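Local coordinates for single-stranded DNA specific exonuclease RecJ (Thermus thermophilus, PDB 2ZXP), which degrades single-stranded DNA as an exonuclease in the 5' to 3' direction with the help of divalent metal ions, without detectable activity on single-stranded RNA, at residues K56-A61 / F192-A197; A63-A68 / L131-D136; I75-D80 / A101-F106; Y81-L86 / R271-S276. All blocks are in the same frame, centred on the assembly; numbering follows the deposited sequence.

Contacts 1 and 2 are buried and share helix 58-70. Contact 1 sets the start of that helix against helix 187-201, and contact 2 sets its middle against strand 131-134. Both are made of leucines and alanines, and L65 of contact 2 packs on L194 of contact 1. Contacts 3 and 4 are only partly buried and add hydrogen bonds to apolar packing. Contact 3 is a parallel strand pair held by backbone bonds. Contact 4 joins the start of helix 83-98 to helix 261-277 through side chains that bond to the backbone. Contacts 2 and 3 each end a segment on a manganese ligand (D136, D80), contact 4 holds two (D82, D84), and contact 1 none.

Contact 1 (K56-A61 / F192-A197); sequences KGLREA and FLLLWA
L58 lays its branched end across the backbone of helix 187-201 at L194. Its CD1 comes over the turn there and stops 3.6 Å from L194 CA. The CG of L58 rests on the methyl of the next turn, 3.7 Å from A197 CB. The other methyl, CD2, leans to the L193 side, 4.3 Å from L193 CB. The leucine therefore straddles three residues of one helix face.

L194 answers from the opposite helix. Its CG is anti to the backbone N (chi1 177°), which carries CD1 toward helix 58-70. There CD1 meets A61 CB at 3.7 Å, one turn on from L58. It also touches the first leucine, with L58 CD1 and L194 CD1 4.0 Å apart. The CB atoms of A61 and A197 both point at the other segment, and as small methyls they let the leucines settle close to the backbones.

G57 is the N-cap of helix 58-70, and A61 N bonds back to G57 O at 3.0 Å. L58 thus sits at the very start of the helix. Beyond the contact, L58 also packs on L52, and A197 on A62.

The chemistry is wholly apolar. All five touching residues are buried, and carbon surfaces meet between these segments, consistent with shape fit and exclusion of water.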
loop_
_atom_site.group_PDB
_atom_site.type_symbol
_atom_site.label_atom_id
_atom_site.label_comp_id
_atom_site.label_asym_id
_atom_site.label_seq_id
_atom_site.Cartn_x
_atom_site.Cartn_y
_atom_site.Cartn_z
ATOM N N LYS A 56 18.224 19.126 2.372
ATOM C CA LYS A 56 18.595 20.527 2.328
ATOM C C LYS A 56 18.206 21.243 3.633
ATOM O O LYS A 56 17.068 21.139 4.096
ATOM C CB LYS A 56 17.903 21.193 1.143
ATOM C CG LYS A 56 18.799 22.200 0.418
ATOM C CD LYS A 56 18.422 23.636 0.727
ATOM C CE LYS A 56 17.183 24.063 -0.032
ATOM N NZ LYS A 56 17.048 25.559 -0.011
ATOM N N GLY A 57 19.161 21.966 4.217
ATOM C CA GLY A 57 18.901 22.684 5.454
ATOM C C GLY A 57 19.247 21.886 6.701
ATOM O O GLY A 57 19.336 22.458 7.790
ATOM N N LEU A 58 19.460 20.576 6.552
ATOM C CA LEU A 58 19.771 19.713 7.695
ATOM C C LEU A 58 21.065 20.072 8.448
ATOM O O LEU A 58 21.076 20.135 9.681
ATOM C CB LEU A 58 19.815 18.250 7.244
ATOM C CG LEU A 58 19.769 17.187 8.351
ATOM C CD1 LEU A 58 18.434 17.277 9.089
ATOM C CD2 LEU A 58 19.934 15.776 7.762
ATOM N N ARG A 59 22.155 20.303 7.725
ATOM C CA ARG A 59 23.427 20.666 8.355
ATOM C C ARG A 59 23.276 21.984 9.128
ATOM O O ARG A 59 23.747 22.127 10.263
ATOM C CB ARG A 59 24.538 20.816 7.294
ATOM C CG ARG A 59 24.603 19.651 6.310
ATOM C CD ARG A 59 25.867 19.639 5.423
ATOM N NE ARG A 59 25.881 20.697 4.415
ATOM C CZ ARG A 59 26.828 20.832 3.485
ATOM N NH1 ARG A 59 27.843 19.976 3.432
ATOM N NH2 ARG A 59 26.760 21.818 2.594
ATOM N N GLU A 60 22.601 22.945 8.516
ATOM C CA GLU A 60 22.417 24.244 9.145
ATOM C C GLU A 60 21.586 24.155 10.412
ATOM O O GLU A 60 21.937 24.734 11.446
ATOM C CB GLU A 60 21.765 25.221 8.155
ATOM C CG GLU A 60 21.672 26.665 8.675
ATOM C CD GLU A 60 20.943 27.591 7.706
ATOM O OE1 GLU A 60 21.041 27.385 6.470
ATOM O OE2 GLU A 60 20.274 28.534 8.177
ATOM N N ALA A 61 20.477 23.437 10.333
ATOM C CA ALA A 61 19.602 23.276 11.486
ATOM C C ALA A 61 20.357 22.585 12.620
ATOM O O ALA A 61 20.185 22.910 13.793
ATOM C CB ALA A 61 18.352 22.461 11.084
ATOM N N PHE A 192 13.853 12.671 13.281
ATOM C CA PHE A 192 14.885 11.673 13.484
ATOM C C PHE A 192 16.206 12.018 12.754
ATOM O O PHE A 192 17.288 11.870 13.307
ATOM C CB PHE A 192 14.344 10.327 12.993
ATOM C CG PHE A 192 15.306 9.219 13.123
ATOM C CD1 PHE A 192 15.519 8.610 14.344
ATOM C CD2 PHE A 192 16.030 8.795 12.029
ATOM C CE1 PHE A 192 16.444 7.591 14.473
ATOM C CE2 PHE A 192 16.955 7.783 12.151
ATOM C CZ PHE A 192 17.160 7.180 13.375
ATOM N N LEU A 193 16.112 12.451 11.503
ATOM C CA LEU A 193 17.303 12.811 10.738
ATOM C C LEU A 193 17.993 14.009 11.395
ATOM O O LEU A 193 19.215 14.058 11.494
ATOM C CB LEU A 193 16.913 13.170 9.302
ATOM C CG LEU A 193 16.328 11.970 8.548
ATOM C CD1 LEU A 193 15.642 12.419 7.258
ATOM C CD2 LEU A 193 17.472 10.967 8.279
ATOM N N LEU A 194 17.189 14.961 11.864
ATOM C CA LEU A 194 17.727 16.141 12.481
ATOM C C LEU A 194 18.500 15.815 13.765
ATOM O O LEU A 194 19.615 16.330 13.976
ATOM C CB LEU A 194 16.602 17.147 12.740
ATOM C CG LEU A 194 17.057 18.416 13.472
ATOM C CD1 LEU A 194 18.191 19.057 12.648
ATOM C CD2 LEU A 194 15.885 19.433 13.633
ATOM N N LEU A 195 17.931 14.978 14.629
ATOM C CA LEU A 195 18.640 14.606 15.851
ATOM C C LEU A 195 19.933 13.876 15.433
ATOM O O LEU A 195 20.986 14.022 16.070
ATOM C CB LEU A 195 17.774 13.683 16.721
ATOM C CG LEU A 195 18.394 13.119 18.008
ATOM C CD1 LEU A 195 18.654 14.262 18.999
ATOM C CD2 LEU A 195 17.469 12.066 18.639
ATOM N N TRP A 196 19.851 13.083 14.365
ATOM C CA TRP A 196 21.021 12.355 13.883
ATOM C C TRP A 196 22.108 13.367 13.389
ATOM O O TRP A 196 23.306 13.228 13.702
ATOM C CB TRP A 196 20.601 11.408 12.753
ATOM C CG TRP A 196 21.670 10.480 12.262
ATOM C CD1 TRP A 196 23.006 10.621 12.419
ATOM C CD2 TRP A 196 21.478 9.235 11.578
ATOM N NE1 TRP A 196 23.659 9.543 11.894
ATOM C CE2 TRP A 196 22.745 8.677 11.369
ATOM C CE3 TRP A 196 20.350 8.543 11.124
ATOM C CZ2 TRP A 196 22.937 7.440 10.722
ATOM C CZ3 TRP A 196 20.534 7.304 10.474
ATOM C CH2 TRP A 196 21.826 6.771 10.285
ATOM N N ALA A 197 21.692 14.373 12.620
ATOM C CA ALA A 197 22.643 15.382 12.125
ATOM C C ALA A 197 23.347 16.045 13.317
ATOM O O ALA A 197 24.535 16.300 13.281
ATOM C CB ALA A 197 21.904 16.453 11.277
#

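Contact 2 (A63-A68 / L131-D136); sequences ALLEEA and LFLTVD. With MN (manganese (II) ion), chain C; MN (manganese (II) ion), chain B.
L131 and L65 meet through opposite choices of the first torsion. In L131, CG is anti to the backbone N (chi1 179°), and the side chain runs toward helix 58-70. In L65, CG is anti to the carbonyl carbon instead (chi1 -76°), and its CD2 swings over to the strand. The L65 side chain lies nearly perpendicular to that of L131, with L65 CD2 3.6 Å from L131 CD2.

That methyl of L131 also lies 3.8 Å from A68 CB, so it is wedged between two residues of one helix face. The second branch is used too: L131 CD1 faces L64 CD2 at 4.1 Å. Farther along the strand, L133 CD1 touches L65 CD2 at 3.9 Å. One methyl of L65 thus bridges two strand residues that point to the same side of the sheet. The helix and strand axes approach to 10.6 Å, and their directions differ by 135°. L198 of helix 187-201 also packs on L65.

The segment 131-136 ends at the metals, well away from this packing. D136 bridges them: OD1 binds one manganese at 1.9 Å, and OD2 binds the other at 2.1 Å. D80 and D82 join it on the first ion. D84, H160 and D221 join it on the second.

A helix packed on a parallel sheet, with a metal ligand just past the C-terminal end of a strand, is the alpha/beta architecture of the DHH family nuclease core.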
loop_
_atom_site.group_PDB
_atom_site.type_symbol
_atom_site.label_atom_id
_atom_site.label_comp_id
_atom_site.label_asym_id
_atom_site.label_seq_id
_atom_site.Cartn_x
_atom_site.Cartn_y
_atom_site.Cartn_z
ATOM N N ALA A 63 23.564 22.764 13.100
ATOM C CA ALA A 63 24.542 23.721 13.604
ATOM C C ALA A 63 23.835 24.650 14.595
ATOM O O ALA A 63 24.352 24.961 15.671
ATOM C CB ALA A 63 25.129 24.545 12.448
ATOM N N LEU A 64 22.629 25.070 14.229
ATOM C CA LEU A 64 21.851 25.963 15.075
ATOM C C LEU A 64 21.493 25.271 16.383
ATOM O O LEU A 64 21.536 25.877 17.459
ATOM C CB LEU A 64 20.594 26.397 14.333
ATOM C CG LEU A 64 19.925 27.676 14.840
ATOM C CD1 LEU A 64 20.937 28.834 14.821
ATOM C CD2 LEU A 64 18.720 28.005 13.956
ATOM N N LEU A 65 21.159 23.987 16.306
ATOM C CA LEU A 65 20.826 23.255 17.522
ATOM C C LEU A 65 22.032 23.144 18.459
ATOM O O LEU A 65 21.884 23.241 19.672
ATOM C CB LEU A 65 20.275 21.865 17.183
ATOM C CG LEU A 65 18.834 21.892 16.692
ATOM C CD1 LEU A 65 18.440 20.519 16.120
ATOM C CD2 LEU A 65 17.922 22.283 17.850
ATOM N N GLU A 66 23.220 22.933 17.902
ATOM C CA GLU A 66 24.431 22.839 18.720
ATOM C C GLU A 66 24.602 24.159 19.501
ATOM O O GLU A 66 24.847 24.154 20.715
ATOM C CB GLU A 66 25.653 22.587 17.833
ATOM C CG GLU A 66 26.975 22.636 18.611
ATOM C CD GLU A 66 28.169 22.116 17.819
ATOM O OE1 GLU A 66 29.151 21.756 18.476
ATOM O OE2 GLU A 66 28.142 22.055 16.564
ATOM N N GLU A 67 24.470 25.282 18.795
ATOM C CA GLU A 67 24.541 26.595 19.428
ATOM C C GLU A 67 23.502 26.714 20.541
ATOM O O GLU A 67 23.826 27.145 21.649
ATOM C CB GLU A 67 24.305 27.701 18.399
ATOM C CG GLU A 67 25.491 27.899 17.502
ATOM C CD GLU A 67 26.777 28.055 18.315
ATOM O OE1 GLU A 67 26.914 29.063 19.047
ATOM O OE2 GLU A 67 27.631 27.147 18.243
ATOM N N ALA A 68 22.257 26.332 20.252
ATOM C CA ALA A 68 21.202 26.430 21.252
ATOM C C ALA A 68 21.556 25.627 22.489
ATOM O O ALA A 68 21.372 26.072 23.617
ATOM C CB ALA A 68 19.856 25.946 20.680
ATOM N N LEU A 131 14.536 29.374 20.664
ATOM C CA LEU A 131 14.529 28.625 19.418
ATOM C C LEU A 131 13.163 27.907 19.330
ATOM O O LEU A 131 12.691 27.290 20.281
ATOM C CB LEU A 131 15.697 27.636 19.378
ATOM C CG LEU A 131 15.777 26.758 18.116
ATOM C CD1 LEU A 131 15.955 27.648 16.894
ATOM C CD2 LEU A 131 16.931 25.765 18.218
ATOM N N PHE A 132 12.528 28.016 18.176
ATOM C CA PHE A 132 11.212 27.440 17.960
ATOM C C PHE A 132 11.348 26.337 16.906
ATOM O O PHE A 132 11.784 26.593 15.789
ATOM C CB PHE A 132 10.287 28.561 17.474
ATOM C CG PHE A 132 8.829 28.201 17.461
ATOM C CD1 PHE A 132 8.133 28.004 18.653
ATOM C CD2 PHE A 132 8.125 28.121 16.248
ATOM C CE1 PHE A 132 6.749 27.736 18.636
ATOM C CE2 PHE A 132 6.744 27.858 16.224
ATOM C CZ PHE A 132 6.057 27.666 17.419
ATOM N N LEU A 133 10.982 25.114 17.259
ATOM C CA LEU A 133 11.101 23.976 16.341
ATOM C C LEU A 133 9.742 23.393 16.013
ATOM O O LEU A 133 9.076 22.854 16.895
ATOM C CB LEU A 133 11.941 22.856 16.973
ATOM C CG LEU A 133 13.433 22.712 16.689
ATOM C CD1 LEU A 133 14.083 21.873 17.774
ATOM C CD2 LEU A 133 13.619 22.056 15.337
ATOM N N THR A 134 9.337 23.491 14.751
ATOM C CA THR A 134 8.051 22.938 14.343
ATOM C C THR A 134 8.311 21.561 13.788
ATOM O O THR A 134 9.256 21.376 13.033
ATOM C CB THR A 134 7.392 23.758 13.227
ATOM O OG1 THR A 134 8.258 23.778 12.077
ATOM C CG2 THR A 134 7.106 25.169 13.714
ATOM N N VAL A 135 7.476 20.600 14.156
ATOM C CA VAL A 135 7.638 19.240 13.677
ATOM C C VAL A 135 6.383 18.847 12.910
ATOM O O VAL A 135 5.270 19.089 13.364
ATOM C CB VAL A 135 7.856 18.249 14.857
ATOM C CG1 VAL A 135 7.943 16.841 14.350
ATOM C CG2 VAL A 135 9.125 18.599 15.592
ATOM N N ASP A 136 6.579 18.252 11.742
ATOM C CA ASP A 136 5.476 17.813 10.907
ATOM C C ASP A 136 4.536 18.970 10.552
ATOM O O ASP A 136 3.350 18.754 10.311
ATOM C CB ASP A 136 4.698 16.715 11.632
ATOM C CG ASP A 136 3.702 15.996 10.729
ATOM O OD1 ASP A 136 2.621 15.648 11.226
ATOM O OD2 ASP A 136 3.992 15.754 9.538
HETATM MN MN MN C . 0.748 15.232 11.137
HETATM MN MN MN B . 3.241 13.959 8.766
HETATM O O HOH W 1 0.846 13.426 9.355
#

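Contact 3 (I75-D80 / A101-F106); sequences IRVHGD and ADVHPF. With MN (manganese (II) ion), chain C.
I75 and V77 share four backbone hydrogen bonds with strand 102-106. I75 N donates to D102 O at 2.9 Å, and H104 N returns to I75 O at 3.0 Å. V77 N then donates to H104 O at 2.8 Å, and F106 N to V77 O at 2.7 Å. P105 lacks an N-H, but its N faces away from this ladder, at the outer edge of the sheet. The two strands are the ends of a beta-alpha-beta unit, linked by helix 83-98.

The side chains sort onto two faces. On one, I75 CG2 meets V103 CG2 at 3.8 Å, and V77 touches the same methyl. On the other, H104 holds its CG between the backbone N and the carbonyl carbon (chi1 66°). This lays one face of the imidazole over the neighbouring strand, where R76 CA makes a CH-pi contact 4.0 Å from the H104 ring centroid. The R76 guanidinium meets the F106 ring obliquely through NH1, their planes 16° apart. H78 and F106 point the same way and meet rim to rim, with ring centroids 5.5 Å apart.

Helix 83-98 covers the I75, V77 and V103 face through T89, V93 and A97. Helix 122-128 backs the other face, with H125 and A128 against R76. Along its other edge, away from strand 102-106, strand 74-78 bonds to strand 131-134, which places it inside the parallel sheet. Past the end of strand 74-78, D80 OD1 binds a manganese.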
loop_
_atom_site.group_PDB
_atom_site.type_symbol
_atom_site.label_atom_id
_atom_site.label_comp_id
_atom_site.label_asym_id
_atom_site.label_seq_id
_atom_site.Cartn_x
_atom_site.Cartn_y
_atom_site.Cartn_z
ATOM N N ILE A 75 14.479 25.923 24.035
ATOM C CA ILE A 75 13.920 25.325 22.835
ATOM C C ILE A 75 12.483 24.847 23.016
ATOM O O ILE A 75 12.178 24.086 23.920
ATOM C CB ILE A 75 14.801 24.140 22.400
ATOM C CG1 ILE A 75 16.215 24.656 22.110
ATOM C CG2 ILE A 75 14.235 23.468 21.142
ATOM C CD1 ILE A 75 17.248 23.575 21.985
ATOM N N ARG A 76 11.595 25.321 22.162
ATOM C CA ARG A 76 10.201 24.896 22.207
ATOM C C ARG A 76 9.931 24.048 20.966
ATOM O O ARG A 76 10.167 24.496 19.840
ATOM C CB ARG A 76 9.260 26.102 22.223
ATOM C CG ARG A 76 7.802 25.725 21.997
ATOM C CD ARG A 76 6.839 26.871 22.205
ATOM N NE ARG A 76 6.649 27.151 23.623
ATOM C CZ ARG A 76 5.471 27.463 24.161
ATOM N NH1 ARG A 76 4.392 27.530 23.382
ATOM N NH2 ARG A 76 5.357 27.691 25.474
ATOM N N VAL A 77 9.463 22.820 21.173
ATOM C CA VAL A 77 9.163 21.931 20.053
ATOM C C VAL A 77 7.655 21.944 19.823
ATOM O O VAL A 77 6.863 21.520 20.671
ATOM C CB VAL A 77 9.644 20.496 20.328
ATOM C CG1 VAL A 77 9.153 19.551 19.237
ATOM C CG2 VAL A 77 11.155 20.466 20.385
ATOM N N HIS A 78 7.289 22.464 18.660
ATOM C CA HIS A 78 5.902 22.612 18.217
ATOM C C HIS A 78 5.667 21.508 17.185
ATOM O O HIS A 78 6.151 21.602 16.060
ATOM C CB HIS A 78 5.754 23.993 17.574
ATOM C CG HIS A 78 4.381 24.296 17.051
ATOM N ND1 HIS A 78 3.474 25.081 17.739
ATOM C CD2 HIS A 78 3.780 23.964 15.881
ATOM C CE1 HIS A 78 2.377 25.219 17.013
ATOM N NE2 HIS A 78 2.537 24.551 15.883
ATOM N N GLY A 79 4.950 20.458 17.570
ATOM C CA GLY A 79 4.706 19.377 16.639
ATOM C C GLY A 79 3.247 19.270 16.276
ATOM O O GLY A 79 2.427 20.015 16.790
ATOM N N ASP A 80 2.908 18.359 15.370
ATOM C CA ASP A 80 1.509 18.192 14.997
ATOM C C ASP A 80 0.870 17.271 16.041
ATOM O O ASP A 80 1.567 16.727 16.891
ATOM C CB ASP A 80 1.380 17.581 13.606
ATOM C CG ASP A 80 -0.049 17.596 13.115
ATOM O OD1 ASP A 80 -0.333 16.967 12.080
ATOM O OD2 ASP A 80 -0.893 18.245 13.767
ATOM N N ALA A 101 19.846 19.877 26.823
ATOM C CA ALA A 101 19.197 21.061 26.303
ATOM C C ALA A 101 18.041 21.422 27.220
ATOM O O ALA A 101 17.496 20.552 27.912
ATOM C CB ALA A 101 18.672 20.795 24.896
ATOM N N ASP A 102 17.689 22.709 27.242
ATOM C CA ASP A 102 16.528 23.190 28.004
ATOM C C ASP A 102 15.430 23.167 26.930
ATOM O O ASP A 102 15.308 24.080 26.101
ATOM C CB ASP A 102 16.750 24.623 28.503
ATOM C CG ASP A 102 15.485 25.248 29.088
ATOM O OD1 ASP A 102 14.749 24.552 29.829
ATOM O OD2 ASP A 102 15.230 26.443 28.823
ATOM N N VAL A 103 14.629 22.114 26.944
ATOM C CA VAL A 103 13.613 21.948 25.911
ATOM C C VAL A 103 12.263 21.459 26.421
ATOM O O VAL A 103 12.186 20.687 27.364
ATOM C CB VAL A 103 14.137 20.959 24.844
ATOM C CG1 VAL A 103 14.393 19.602 25.497
ATOM C CG2 VAL A 103 13.140 20.832 23.686
ATOM N N HIS A 104 11.206 21.889 25.751
ATOM C CA HIS A 104 9.854 21.515 26.128
ATOM C C HIS A 104 8.939 21.506 24.889
ATOM O O HIS A 104 9.194 22.182 23.891
ATOM C CB HIS A 104 9.336 22.533 27.135
ATOM C CG HIS A 104 9.159 23.896 26.541
ATOM N ND1 HIS A 104 7.984 24.299 25.939
ATOM C CD2 HIS A 104 10.035 24.915 26.373
ATOM C CE1 HIS A 104 8.146 25.505 25.425
ATOM N NE2 HIS A 104 9.381 25.902 25.673
ATOM N N PRO A 105 7.843 20.753 24.949
ATOM C CA PRO A 105 6.951 20.716 23.788
ATOM C C PRO A 105 5.782 21.696 23.854
ATOM O O PRO A 105 5.461 22.218 24.909
ATOM C CB PRO A 105 6.460 19.284 23.804
ATOM C CG PRO A 105 6.280 19.034 25.266
ATOM C CD PRO A 105 7.528 19.664 25.894
ATOM N N PHE A 106 5.162 21.938 22.705
ATOM C CA PHE A 106 3.960 22.772 22.611
ATOM C C PHE A 106 3.070 22.099 21.567
ATOM O O PHE A 106 3.383 22.108 20.371
ATOM C CB PHE A 106 4.232 24.205 22.145
ATOM C CG PHE A 106 2.971 25.010 21.989
ATOM C CD1 PHE A 106 2.309 25.521 23.115
ATOM C CD2 PHE A 106 2.362 25.143 20.741
ATOM C CE1 PHE A 106 1.062 26.141 23.004
ATOM C CE2 PHE A 106 1.103 25.762 20.612
ATOM C CZ PHE A 106 0.455 26.260 21.751
HETATM MN MN MN C . 0.748 15.232 11.137
HETATM O O HOH W 1 0.846 13.426 9.355
#

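Contact 4 (Y81-L86 / R271-S276); sequences YDADGL and RINAAS. With MN (manganese (II) ion), chain C; MN (manganese (II) ion), chain B.
N273, from helix 261-277, reaches across to the backbone N-H of A83, 190 residues earlier in the chain. Its OD1 accepts from A83 N at 2.8 Å, with an N-H...O angle of 149°. The donor is tilted 17° from the plane of the amide carbonyl. A83 is the first residue of helix 83-98, so this N-H has no carbonyl of an earlier turn to bond to. N273 supplies the acceptor instead.

The residue before, D82, is the N-cap itself. Its CG sits between the backbone N and the carbonyl carbon (chi1 59°), which folds the carboxylate back over the helix start. D82 OD2 takes G85 N at 3.1 Å and also binds a manganese at 2.3 Å. The same ion is held by D82 OD1 at 2.5 Å, so the carboxylate chelates it. The capping bond and the chelation together restrict how this carboxylate can turn.

At one end, S276 OG gives a weak bond to Y81 O. At the other, L86 and I272 lie alongside with their chains running opposite ways, L86 CD1 3.9 Å from I272 CG2. A284 of helix 281-289 packs on both.

D84 points away from helix 261-277, and its OD2 binds the second manganese. D84 OD1 is held by A188 N and T186 OG1. D80 and D82 in the loop after strand 74-78, and D84 in the first turn of helix 83-98, carry part of the two-metal site of this DHH family exonuclease.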
loop_
_atom_site.group_PDB
_atom_site.type_symbol
_atom_site.label_atom_id
_atom_site.label_comp_id
_atom_site.label_asym_id
_atom_site.label_seq_id
_atom_site.Cartn_x
_atom_site.Cartn_y
_atom_site.Cartn_z
ATOM N N TYR A 81 -0.441 17.085 15.979
ATOM C CA TYR A 81 -1.098 16.264 16.968
ATOM C C TYR A 81 -1.400 14.818 16.566
ATOM O O TYR A 81 -1.914 14.051 17.391
ATOM C CB TYR A 81 -2.374 16.962 17.455
ATOM C CG TYR A 81 -3.176 17.589 16.335
ATOM C CD1 TYR A 81 -3.583 16.827 15.234
ATOM C CD2 TYR A 81 -3.455 18.967 16.332
ATOM C CE1 TYR A 81 -4.230 17.422 14.153
ATOM C CE2 TYR A 81 -4.112 19.569 15.251
ATOM C CZ TYR A 81 -4.486 18.789 14.169
ATOM O OH TYR A 81 -5.069 19.375 13.075
ATOM N N ASP A 82 -1.109 14.431 15.322
ATOM C CA ASP A 82 -1.335 13.032 14.950
ATOM C C ASP A 82 -0.067 12.238 15.287
ATOM O O ASP A 82 0.914 12.817 15.755
ATOM C CB ASP A 82 -1.724 12.870 13.469
ATOM C CG ASP A 82 -0.688 13.415 12.521
ATOM O OD1 ASP A 82 -0.936 13.333 11.292
ATOM O OD2 ASP A 82 0.368 13.922 12.989
ATOM N N ALA A 83 -0.102 10.925 15.067
ATOM C CA ALA A 83 1.013 10.041 15.408
ATOM C C ALA A 83 2.382 10.530 14.922
ATOM O O ALA A 83 3.333 10.543 15.700
ATOM C CB ALA A 83 0.735 8.632 14.893
ATOM N N ASP A 84 2.472 10.919 13.654
ATOM C CA ASP A 84 3.710 11.428 13.095
ATOM C C ASP A 84 4.207 12.695 13.845
ATOM O O ASP A 84 5.381 12.786 14.199
ATOM C CB ASP A 84 3.519 11.716 11.609
ATOM C CG ASP A 84 4.832 11.950 10.887
ATOM O OD1 ASP A 84 5.794 11.177 11.094
ATOM O OD2 ASP A 84 4.907 12.915 10.101
ATOM N N GLY A 85 3.311 13.666 14.064
ATOM C CA GLY A 85 3.661 14.869 14.796
ATOM C C GLY A 85 4.076 14.536 16.241
ATOM O O GLY A 85 5.106 15.036 16.707
ATOM N N LEU A 86 3.317 13.688 16.944
ATOM C CA LEU A 86 3.671 13.335 18.311
ATOM C C LEU A 86 4.968 12.523 18.460
ATOM O O LEU A 86 5.772 12.828 19.342
ATOM C CB LEU A 86 2.527 12.590 19.000
ATOM C CG LEU A 86 1.206 13.362 19.075
ATOM C CD1 LEU A 86 0.189 12.606 19.893
ATOM C CD2 LEU A 86 1.462 14.724 19.683
ATOM N N ARG A 271 -4.522 4.194 18.218
ATOM C CA ARG A 271 -4.666 4.500 19.646
ATOM C C ARG A 271 -4.040 5.878 19.925
ATOM O O ARG A 271 -4.565 6.670 20.704
ATOM C CB ARG A 271 -3.927 3.504 20.508
ATOM C CG ARG A 271 -4.769 2.561 21.281
ATOM C CD ARG A 271 -5.324 1.536 20.372
ATOM N NE ARG A 271 -5.643 0.304 21.077
ATOM C CZ ARG A 271 -6.079 -0.780 20.451
ATOM N NH1 ARG A 271 -6.227 -0.760 19.141
ATOM N NH2 ARG A 271 -6.387 -1.870 21.129
ATOM N N ILE A 272 -2.910 6.165 19.288
ATOM C CA ILE A 272 -2.259 7.439 19.546
ATOM C C ILE A 272 -3.101 8.577 18.960
ATOM O O ILE A 272 -3.233 9.652 19.572
ATOM C CB ILE A 272 -0.846 7.473 18.921
ATOM C CG1 ILE A 272 0.072 6.527 19.707
ATOM C CG2 ILE A 272 -0.305 8.915 18.908
ATOM C CD1 ILE A 272 1.398 6.240 19.037
ATOM N N ASN A 273 -3.668 8.310 17.779
ATOM C CA ASN A 273 -4.466 9.283 17.067
ATOM C C ASN A 273 -5.781 9.607 17.773
ATOM O O ASN A 273 -6.249 10.754 17.742
ATOM C CB ASN A 273 -4.735 8.799 15.614
ATOM C CG ASN A 273 -3.495 8.931 14.697
ATOM O OD1 ASN A 273 -2.694 9.826 14.874
ATOM N ND2 ASN A 273 -3.361 8.053 13.718
ATOM N N ALA A 274 -6.370 8.613 18.419
ATOM C CA ALA A 274 -7.647 8.816 19.079
ATOM C C ALA A 274 -7.555 9.886 20.152
ATOM O O ALA A 274 -8.499 10.633 20.367
ATOM C CB ALA A 274 -8.139 7.508 19.692
ATOM N N ALA A 275 -6.423 9.934 20.843
ATOM C CA ALA A 275 -6.219 10.915 21.901
ATOM C C ALA A 275 -6.367 12.306 21.312
ATOM O O ALA A 275 -7.094 13.144 21.839
ATOM C CB ALA A 275 -4.829 10.743 22.512
ATOM N N SER A 276 -5.693 12.526 20.197
ATOM C CA SER A 276 -5.726 13.805 19.505
ATOM C C SER A 276 -7.117 14.162 19.029
ATOM O O SER A 276 -7.639 15.229 19.344
ATOM C CB SER A 276 -4.811 13.751 18.287
ATOM O OG SER A 276 -4.733 15.005 17.659
HETATM MN MN MN C . 0.748 15.232 11.137
HETATM MN MN MN B . 3.241 13.959 8.766
HETATM O O HOH W 1 0.846 13.426 9.355
#